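Local coordinates for sulfate adenylyltransferase, adenylylsulfate kinase (Thiobacillus denitrificans, PDB 3CR8), which phosphorylates adenosine 5'-phosphosulfate at the expense of ATP to give 3'-phosphoadenylyl sulfate, and carries an ATP sulfurylase-like region that lacks sulfurylase activity, at residues 163-172 with 190-199; 254-263 with 296-304. All blocks are in the same frame, centred on the assembly; numbering follows the deposited sequence.

Contact 1. Residues 163-172 with 190-199; sequences WRRIIAWQAR and NEANLLLHPQ
Strands 166-169 and 193-196 lie parallel, Ile-166 beside Asn-193 and Trp-169 beside Leu-196, their short axes 23° apart. They are the two strands of a beta-alpha-beta unit, linked by helix 177-189. Ile-167 N gives its hydrogen to Asn-193 O (2.9 Å), and Ile-167 O receives one from Leu-195 N (2.8 Å). Asn-193 also grips Arg-165 O twice, its backbone N and its ND2 (3.1 Å from that oxygen) arriving from opposite faces of the carbonyl plane. With CG anti to its carbonyl carbon (chi1 -53°), the amide of Asn-193 lies over the Trp-163 indole, the planes 21° apart. Asn-193 CB sits over the six-membered ring of Trp-163, 3.3 Å from its centroid, in a CH-pi contact. On the face that carries Ile-167 and Leu-194, Ile-167 CG1 packs on Ala-192 CB. With an alanine in place of Trp-163 there is no indole to lie against, and the Asn-193 amide, held mainly through ND2, would probably be less well fixed in its rotation. Phe-158 also meets the indole. ND2 of Asn-193 is thus firmly held by Arg-165 O within the fold, whereas its OD1 takes a weak hydrogen bond from Gln-531 of the second subunit.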
loop_
_atom_site.group_PDB
_atom_site.type_symbol
_atom_site.label_atom_id
_atom_site.label_comp_id
_atom_site.label_asym_id
_atom_site.label_seq_id
_atom_site.Cartn_x
_atom_site.Cartn_y
_atom_site.Cartn_z
ATOM N N TRP A 163 33.161 -19.050 16.646
ATOM C CA TRP A 163 33.243 -19.616 15.313
ATOM C C TRP A 163 34.510 -20.436 15.181
ATOM O O TRP A 163 35.477 -20.169 15.871
ATOM C CB TRP A 163 33.313 -18.486 14.288
ATOM C CG TRP A 163 32.030 -17.781 14.000
ATOM C CD1 TRP A 163 30.928 -17.711 14.795
ATOM C CD2 TRP A 163 31.742 -17.019 12.838
ATOM N NE1 TRP A 163 29.951 -16.965 14.183
ATOM C CE2 TRP A 163 30.430 -16.525 12.979
ATOM C CE3 TRP A 163 32.459 -16.722 11.678
ATOM C CZ2 TRP A 163 29.816 -15.735 12.005
ATOM C CZ3 TRP A 163 31.854 -15.929 10.709
ATOM C CH2 TRP A 163 30.542 -15.436 10.882
ATOM N N ARG A 164 34.520 -21.417 14.278
ATOM C CA ARG A 164 35.733 -22.197 13.999
ATOM C C ARG A 164 36.022 -22.324 12.498
ATOM O O ARG A 164 37.063 -21.910 11.985
ATOM C CB ARG A 164 35.616 -23.600 14.587
ATOM C CG ARG A 164 35.615 -23.696 16.106
ATOM C CD ARG A 164 35.469 -25.137 16.575
ATOM N NE ARG A 164 34.105 -25.667 16.436
ATOM C CZ ARG A 164 33.804 -26.969 16.383
ATOM N NH1 ARG A 164 34.778 -27.871 16.445
ATOM N NH2 ARG A 164 32.535 -27.379 16.263
ATOM N N ARG A 165 35.070 -22.918 11.797
ATOM C CA ARG A 165 35.176 -23.231 10.376
ATOM C C ARG A 165 34.415 -22.133 9.630
ATOM O O ARG A 165 33.245 -21.862 9.958
ATOM C CB ARG A 165 34.510 -24.595 10.156
ATOM C CG ARG A 165 34.555 -25.166 8.777
ATOM C CD ARG A 165 33.420 -26.156 8.638
ATOM N NE ARG A 165 33.741 -27.218 7.705
ATOM C CZ ARG A 165 34.218 -28.384 8.092
ATOM N NH1 ARG A 165 34.413 -28.603 9.389
ATOM N NH2 ARG A 165 34.490 -29.321 7.193
ATOM N N ILE A 166 35.068 -21.516 8.634
ATOM C CA ILE A 166 34.565 -20.296 7.998
ATOM C C ILE A 166 34.847 -20.241 6.496
ATOM O O ILE A 166 36.007 -20.297 6.064
ATOM C CB ILE A 166 35.175 -19.045 8.678
ATOM C CG1 ILE A 166 34.930 -19.070 10.192
ATOM C CG2 ILE A 166 34.614 -17.788 8.093
ATOM C CD1 ILE A 166 35.783 -18.085 10.975
ATOM N N ILE A 167 33.771 -20.131 5.713
ATOM C CA ILE A 167 33.872 -19.785 4.303
ATOM C C ILE A 167 33.997 -18.271 4.170
ATOM O O ILE A 167 33.249 -17.513 4.796
ATOM C CB ILE A 167 32.614 -20.181 3.532
ATOM C CG1 ILE A 167 32.028 -21.458 4.085
ATOM C CG2 ILE A 167 32.890 -20.314 2.032
ATOM C CD1 ILE A 167 30.886 -21.955 3.247
ATOM N N ALA A 168 34.925 -17.843 3.325
ATOM C CA ALA A 168 35.081 -16.435 3.009
ATOM C C ALA A 168 34.661 -16.183 1.583
ATOM O O ALA A 168 34.844 -17.038 0.718
ATOM C CB ALA A 168 36.508 -16.012 3.205
ATOM N N TRP A 169 34.089 -15.009 1.359
ATOM C CA TRP A 169 33.714 -14.556 0.035
ATOM C C TRP A 169 34.351 -13.170 -0.062
ATOM O O TRP A 169 33.979 -12.244 0.669
ATOM C CB TRP A 169 32.182 -14.508 -0.086
ATOM C CG TRP A 169 31.688 -13.879 -1.325
ATOM C CD1 TRP A 169 31.500 -12.546 -1.559
ATOM C CD2 TRP A 169 31.290 -14.553 -2.510
ATOM N NE1 TRP A 169 31.017 -12.355 -2.830
ATOM C CE2 TRP A 169 30.890 -13.569 -3.434
ATOM C CE3 TRP A 169 31.231 -15.886 -2.879
ATOM C CZ2 TRP A 169 30.445 -13.886 -4.697
ATOM C CZ3 TRP A 169 30.788 -16.195 -4.141
ATOM C CH2 TRP A 169 30.398 -15.202 -5.034
ATOM N N GLN A 170 35.352 -13.050 -0.926
ATOM C CA GLN A 170 36.117 -11.824 -1.030
ATOM C C GLN A 170 35.642 -10.957 -2.174
ATOM O O GLN A 170 36.381 -10.704 -3.111
ATOM C CB GLN A 170 37.596 -12.154 -1.186
ATOM C CG GLN A 170 38.311 -12.322 0.161
ATOM C CD GLN A 170 39.505 -13.292 0.141
ATOM O OE1 GLN A 170 40.104 -13.569 -0.896
ATOM N NE2 GLN A 170 39.846 -13.805 1.305
ATOM N N ALA A 171 34.407 -10.481 -2.073
ATOM C CA ALA A 171 33.731 -9.808 -3.179
ATOM C C ALA A 171 34.512 -8.661 -3.810
ATOM O O ALA A 171 35.215 -7.926 -3.121
ATOM C CB ALA A 171 32.372 -9.323 -2.735
ATOM N N ARG A 172 34.375 -8.523 -5.125
ATOM C CA ARG A 172 34.925 -7.379 -5.833
ATOM C C ARG A 172 33.813 -6.572 -6.497
ATOM O O ARG A 172 34.084 -5.549 -7.134
ATOM C CB ARG A 172 35.953 -7.816 -6.871
ATOM C CG ARG A 172 35.385 -8.735 -7.929
ATOM C CD ARG A 172 36.514 -9.431 -8.675
ATOM N NE ARG A 172 37.229 -10.357 -7.801
ATOM C CZ ARG A 172 36.997 -11.668 -7.750
ATOM N NH1 ARG A 172 36.078 -12.230 -8.543
ATOM N NH2 ARG A 172 37.697 -12.424 -6.912
ATOM N N ASN A 190 28.826 -27.082 3.979
ATOM C CA ASN A 190 30.147 -27.297 4.560
ATOM C C ASN A 190 30.127 -27.062 6.059
ATOM O O ASN A 190 31.175 -26.977 6.694
ATOM C CB ASN A 190 31.189 -26.382 3.905
ATOM C CG ASN A 190 31.473 -26.767 2.460
ATOM O OD1 ASN A 190 32.422 -27.507 2.184
ATOM N ND2 ASN A 190 30.648 -26.276 1.531
ATOM N N GLU A 191 28.923 -26.971 6.615
ATOM C CA GLU A 191 28.755 -26.697 8.036
ATOM C C GLU A 191 29.692 -25.574 8.493
ATOM O O GLU A 191 30.449 -25.720 9.481
ATOM C CB GLU A 191 28.986 -27.964 8.860
ATOM C CG GLU A 191 27.956 -29.074 8.597
ATOM C CD GLU A 191 28.112 -30.262 9.532
ATOM O OE1 GLU A 191 28.264 -30.049 10.759
ATOM O OE2 GLU A 191 28.084 -31.409 9.037
ATOM N N ALA A 192 29.616 -24.454 7.768
ATOM C CA ALA A 192 30.508 -23.322 7.985
ATOM C C ALA A 192 29.784 -21.996 8.240
ATOM O O ALA A 192 28.651 -21.787 7.776
ATOM C CB ALA A 192 31.470 -23.187 6.801
ATOM N N ASN A 193 30.452 -21.120 8.992
ATOM C CA ASN A 193 30.047 -19.717 9.102
ATOM C C ASN A 193 30.515 -18.949 7.872
ATOM O O ASN A 193 31.386 -19.420 7.142
ATOM C CB ASN A 193 30.593 -19.084 10.377
ATOM C CG ASN A 193 30.255 -19.892 11.631
ATOM O OD1 ASN A 193 29.312 -19.574 12.352
ATOM N ND2 ASN A 193 31.028 -20.944 11.890
ATOM N N LEU A 194 29.919 -17.788 7.616
ATOM C CA LEU A 194 30.178 -17.078 6.374
ATOM C C LEU A 194 30.734 -15.718 6.664
ATOM O O LEU A 194 30.196 -14.988 7.511
ATOM C CB LEU A 194 28.897 -16.922 5.564
ATOM C CG LEU A 194 29.035 -16.101 4.288
ATOM C CD1 LEU A 194 29.916 -16.839 3.317
ATOM C CD2 LEU A 194 27.670 -15.797 3.681
ATOM N N LEU A 195 31.817 -15.400 5.950
ATOM C CA LEU A 195 32.480 -14.106 6.019
ATOM C C LEU A 195 32.362 -13.356 4.675
ATOM O O LEU A 195 32.909 -13.770 3.638
ATOM C CB LEU A 195 33.947 -14.276 6.436
ATOM C CG LEU A 195 34.769 -12.982 6.394
ATOM C CD1 LEU A 195 34.247 -12.007 7.446
ATOM C CD2 LEU A 195 36.238 -13.215 6.600
ATOM N N LEU A 196 31.620 -12.257 4.680
ATOM C CA LEU A 196 31.565 -11.399 3.503
ATOM C C LEU A 196 32.727 -10.447 3.630
ATOM O O LEU A 196 32.788 -9.626 4.578
ATOM C CB LEU A 196 30.246 -10.638 3.482
ATOM C CG LEU A 196 29.011 -11.552 3.489
ATOM C CD1 LEU A 196 27.734 -10.767 3.687
ATOM C CD2 LEU A 196 28.953 -12.341 2.184
ATOM N N HIS A 197 33.657 -10.574 2.686
ATOM C CA HIS A 197 34.967 -9.932 2.799
ATOM C C HIS A 197 35.266 -9.155 1.534
ATOM O O HIS A 197 36.156 -9.519 0.802
ATOM C CB HIS A 197 36.015 -11.038 3.001
ATOM C CG HIS A 197 37.143 -10.675 3.918
ATOM N ND1 HIS A 197 37.074 -9.645 4.827
ATOM C CD2 HIS A 197 38.360 -11.249 4.091
ATOM C CE1 HIS A 197 38.206 -9.580 5.507
ATOM N NE2 HIS A 197 39.001 -10.541 5.081
ATOM N N PRO A 198 34.513 -8.082 1.254
ATOM C CA PRO A 198 34.670 -7.364 -0.026
ATOM C C PRO A 198 36.010 -6.625 -0.166
ATOM O O PRO A 198 36.403 -5.886 0.754
ATOM C CB PRO A 198 33.540 -6.326 0.002
ATOM C CG PRO A 198 32.671 -6.686 1.135
ATOM C CD PRO A 198 33.512 -7.440 2.117
ATOM N N GLN A 199 36.688 -6.797 -1.303
ATOM C CA GLN A 199 37.918 -6.050 -1.550
ATOM C C GLN A 199 37.675 -4.533 -1.579
ATOM O O GLN A 199 36.779 -4.040 -2.261
ATOM C CB GLN A 199 38.613 -6.557 -2.804
ATOM C CG GLN A 199 39.670 -7.579 -2.490
ATOM C CD GLN A 199 39.617 -8.782 -3.409
ATOM O OE1 GLN A 199 38.916 -8.776 -4.427
ATOM N NE2 GLN A 199 40.359 -9.830 -3.050
#

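Contact 2. Residues 254-263 with 296-304; sequences RNFGCSLLIA and IGVRLIAYP
A parallel beta pair at the margin of the Rossmann-like sheet in the ATP sulfurylase-like region brings strand 260-262 beside strand 299-301, the outermost strand on this side within the chain. Helix 290-296 leads into strand 299-301, consistent with a beta-alpha-beta connection, though residues 264-285 are not modelled. The short strand axes are 4.5 Å apart and turned by 25°. Leu-261 uses both its N and its O toward strand 299-301: its N donates to Arg-299 O (2.9 Å), and its O accepts from Ile-301 N. Ser-259 O takes the hydrogen of Arg-299 N, and Ala-263 N donates to Ile-301 O, so the pairing continues past both ends of strands 260-262 and 299-301.

On one face, Ile-262 and Ile-301 cross at a slant, CG1 of Ile-262 meeting CD1 of Ile-301, while Leu-260 CD2 lies alongside the Arg-299 chain near its NE (4.1 Å). Helix 177-189 covers this face, with Phe-182 on Ile-262 and Ser-186 on Ile-301. The opposite face carries Leu-261, whose CB touches Leu-300 CB (4.1 Å) and, a little farther on, Val-298 CG2. That methyl stands anti to the Val-298 backbone N, which turns it to Leu-261; helix 244-256 packs here through Ala-250 and Leu-246.

Both preceding helices end in Schellman motifs, at Gly-257 and Gly-297, whose backbone angles would jam a CB against the carbonyl O of the residue before, which calls for glycine. From the end of helix 244-256, the extended Arg-254 chain (chi1 -177°) brings its guanidinium obliquely to Ile-296 O, at an angle too poor for a hydrogen bond; its NE is bonded to Glu-7 O instead. At the far end, Tyr-303 N donates to Ala-263 O over 3.2 Å, approaching from 42° above the carbonyl plane.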
loop_
_atom_site.group_PDB
_atom_site.type_symbol
_atom_site.label_atom_id
_atom_site.label_comp_id
_atom_site.label_asym_id
_atom_site.label_seq_id
_atom_site.Cartn_x
_atom_site.Cartn_y
_atom_site.Cartn_z
ATOM N N ARG A 254 43.417 -17.576 4.733
ATOM C CA ARG A 254 43.918 -18.333 5.855
ATOM C C ARG A 254 44.419 -17.449 6.973
ATOM O O ARG A 254 44.194 -17.742 8.149
ATOM C CB ARG A 254 45.054 -19.228 5.429
ATOM C CG ARG A 254 45.539 -20.063 6.582
ATOM C CD ARG A 254 46.777 -20.827 6.249
ATOM N NE ARG A 254 47.209 -21.586 7.401
ATOM C CZ ARG A 254 48.084 -22.565 7.341
ATOM N NH1 ARG A 254 48.604 -22.893 6.170
ATOM N NH2 ARG A 254 48.440 -23.204 8.446
ATOM N N ASN A 255 45.125 -16.378 6.622
ATOM C CA ASN A 255 45.679 -15.506 7.652
ATOM C C ASN A 255 44.600 -14.734 8.395
ATOM O O ASN A 255 44.752 -14.377 9.550
ATOM C CB ASN A 255 46.758 -14.601 7.076
ATOM C CG ASN A 255 48.071 -15.341 6.845
ATOM O OD1 ASN A 255 48.432 -16.225 7.626
ATOM N ND2 ASN A 255 48.790 -14.982 5.769
ATOM N N PHE A 256 43.472 -14.526 7.740
ATOM C CA PHE A 256 42.341 -13.888 8.411
ATOM C C PHE A 256 41.499 -14.854 9.287
ATOM O O PHE A 256 40.684 -14.429 10.108
ATOM C CB PHE A 256 41.456 -13.196 7.385
ATOM C CG PHE A 256 41.876 -11.785 7.064
ATOM C CD1 PHE A 256 41.453 -10.740 7.856
ATOM C CD2 PHE A 256 42.673 -11.506 5.949
ATOM C CE1 PHE A 256 41.821 -9.447 7.561
ATOM C CE2 PHE A 256 43.041 -10.223 5.664
ATOM C CZ PHE A 256 42.619 -9.189 6.474
ATOM N N GLY A 257 41.705 -16.154 9.119
ATOM C CA GLY A 257 41.004 -17.134 9.920
ATOM C C GLY A 257 40.156 -18.098 9.096
ATOM O O GLY A 257 39.611 -19.071 9.623
ATOM N N CYS A 258 40.033 -17.848 7.800
ATOM C CA CYS A 258 39.123 -18.651 7.007
ATOM C C CYS A 258 39.769 -19.933 6.524
ATOM O O CYS A 258 40.930 -19.939 6.112
ATOM C CB CYS A 258 38.644 -17.838 5.815
ATOM S SG CYS A 258 38.084 -16.298 6.331
ATOM N N SER A 259 39.003 -21.015 6.540
ATOM C CA SER A 259 39.499 -22.287 6.018
ATOM C C SER A 259 38.835 -22.694 4.687
ATOM O O SER A 259 39.137 -23.757 4.128
ATOM C CB SER A 259 39.355 -23.392 7.078
ATOM O OG SER A 259 38.002 -23.603 7.441
ATOM N N LEU A 260 37.928 -21.850 4.198
ATOM C CA LEU A 260 37.301 -22.064 2.899
ATOM C C LEU A 260 37.232 -20.748 2.108
ATOM O O LEU A 260 37.102 -19.668 2.677
ATOM C CB LEU A 260 35.913 -22.690 3.065
ATOM C CG LEU A 260 35.904 -24.100 3.660
ATOM C CD1 LEU A 260 35.541 -24.082 5.133
ATOM C CD2 LEU A 260 34.959 -25.017 2.891
ATOM N N LEU A 261 37.335 -20.828 0.793
ATOM C CA LEU A 261 37.324 -19.623 -0.017
ATOM C C LEU A 261 36.455 -19.860 -1.259
ATOM O O LEU A 261 36.572 -20.882 -1.936
ATOM C CB LEU A 261 38.741 -19.293 -0.442
ATOM C CG LEU A 261 39.140 -17.840 -0.592
ATOM C CD1 LEU A 261 39.821 -17.679 -1.930
ATOM C CD2 LEU A 261 37.927 -16.960 -0.498
ATOM N N ILE A 262 35.553 -18.942 -1.550
ATOM C CA ILE A 262 34.765 -19.097 -2.737
ATOM C C ILE A 262 35.517 -18.328 -3.814
ATOM O O ILE A 262 36.106 -17.315 -3.528
ATOM C CB ILE A 262 33.367 -18.559 -2.526
ATOM C CG1 ILE A 262 32.608 -19.476 -1.581
ATOM C CG2 ILE A 262 32.652 -18.517 -3.827
ATOM C CD1 ILE A 262 31.275 -18.937 -1.167
ATOM N N ALA A 263 35.551 -18.821 -5.044
ATOM C CA ALA A 263 36.226 -18.087 -6.112
ATOM C C ALA A 263 35.374 -18.126 -7.375
ATOM O O ALA A 263 35.029 -19.208 -7.858
ATOM C CB ALA A 263 37.600 -18.678 -6.379
ATOM N N ILE A 296 47.867 -25.945 1.556
ATOM C CA ILE A 296 48.165 -24.991 2.661
ATOM C C ILE A 296 47.041 -24.931 3.720
ATOM O O ILE A 296 47.102 -24.243 4.709
ATOM C CB ILE A 296 48.409 -23.596 2.105
ATOM C CG1 ILE A 296 47.094 -22.912 1.779
ATOM C CG2 ILE A 296 49.148 -23.687 0.834
ATOM C CD1 ILE A 296 47.270 -21.760 0.886
ATOM N N GLY A 297 45.982 -25.682 3.483
ATOM C CA GLY A 297 44.928 -25.863 4.466
ATOM C C GLY A 297 43.591 -25.170 4.199
ATOM O O GLY A 297 42.708 -25.173 5.062
ATOM N N VAL A 298 43.424 -24.571 3.021
ATOM C CA VAL A 298 42.198 -23.819 2.726
ATOM C C VAL A 298 41.480 -24.398 1.517
ATOM O O VAL A 298 41.989 -24.368 0.404
ATOM C CB VAL A 298 42.454 -22.285 2.542
ATOM C CG1 VAL A 298 43.583 -22.046 1.557
ATOM C CG2 VAL A 298 41.192 -21.559 2.087
ATOM N N ARG A 299 40.288 -24.932 1.747
ATOM C CA ARG A 299 39.512 -25.517 0.669
ATOM C C ARG A 299 38.803 -24.434 -0.109
ATOM O O ARG A 299 38.067 -23.641 0.458
ATOM C CB ARG A 299 38.482 -26.498 1.204
ATOM C CG ARG A 299 38.195 -27.615 0.200
ATOM C CD ARG A 299 36.832 -28.243 0.402
ATOM N NE ARG A 299 36.613 -28.643 1.785
ATOM C CZ ARG A 299 35.731 -29.566 2.149
ATOM N NH1 ARG A 299 35.007 -30.185 1.225
ATOM N NH2 ARG A 299 35.582 -29.878 3.431
ATOM N N LEU A 300 39.026 -24.388 -1.409
ATOM C CA LEU A 300 38.365 -23.375 -2.195
ATOM C C LEU A 300 37.265 -23.970 -3.117
ATOM O O LEU A 300 37.512 -24.819 -3.973
ATOM C CB LEU A 300 39.385 -22.455 -2.903
ATOM C CG LEU A 300 40.233 -23.053 -4.008
ATOM C CD1 LEU A 300 41.433 -22.218 -4.200
ATOM C CD2 LEU A 300 40.653 -24.446 -3.638
ATOM N N ILE A 301 36.035 -23.526 -2.880
ATOM C CA ILE A 301 34.888 -23.982 -3.621
ATOM C C ILE A 301 34.611 -23.007 -4.734
ATOM O O ILE A 301 34.773 -21.806 -4.566
ATOM C CB ILE A 301 33.641 -24.088 -2.724
ATOM C CG1 ILE A 301 32.850 -22.793 -2.760
ATOM C CG2 ILE A 301 34.002 -24.462 -1.257
ATOM C CD1 ILE A 301 31.947 -22.625 -1.532
ATOM N N ALA A 302 34.209 -23.519 -5.888
ATOM C CA ALA A 302 34.024 -22.671 -7.053
ATOM C C ALA A 302 32.574 -22.194 -7.209
ATOM O O ALA A 302 31.620 -22.845 -6.760
ATOM C CB ALA A 302 34.492 -23.371 -8.282
ATOM N N TYR A 303 32.420 -21.036 -7.839
ATOM C CA TYR A 303 31.103 -20.461 -8.024
ATOM C C TYR A 303 30.523 -20.839 -9.393
ATOM O O TYR A 303 31.049 -20.442 -10.434
ATOM C CB TYR A 303 31.168 -18.950 -7.856
ATOM C CG TYR A 303 29.832 -18.267 -7.982
ATOM C CD1 TYR A 303 28.796 -18.541 -7.088
ATOM C CD2 TYR A 303 29.601 -17.348 -8.989
ATOM C CE1 TYR A 303 27.581 -17.917 -7.205
ATOM C CE2 TYR A 303 28.393 -16.721 -9.111
ATOM C CZ TYR A 303 27.389 -16.998 -8.226
ATOM O OH TYR A 303 26.184 -16.350 -8.381
ATOM N N PRO A 304 29.424 -21.609 -9.390
ATOM C CA PRO A 304 28.894 -22.200 -10.617
ATOM C C PRO A 304 27.970 -21.242 -11.354
ATOM O O PRO A 304 27.602 -20.215 -10.781
ATOM C CB PRO A 304 28.082 -23.391 -10.094
ATOM C CG PRO A 304 27.990 -23.221 -8.564
ATOM C CD PRO A 304 28.585 -21.911 -8.218
#

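Contacts 1 and 2 belong to one five-stranded parallel sheet of the ATP sulfurylase-like region, their centres about 8 Å apart, with strands running 229-231, 193-196, 166-169, 260-262, 299-301 across it. Contact 1 closes before contact 2 opens, yet strands 166-169 and 260-262 are neighbours: Ala-168 N is 2.9 Å from Leu-260 O, a probable hydrogen bond, and Ala-168 O probably accepts from Ile-262 N. Strand 166-169, first along the chain, is the central strand, the chain building outward to each side in turn, as in Rossmann-like folds. Helix 177-189 packs against strands of both contacts, whereas the second subunit touches only contact 1. Both lie away from the predicted ATP-binding loop of the kinase part.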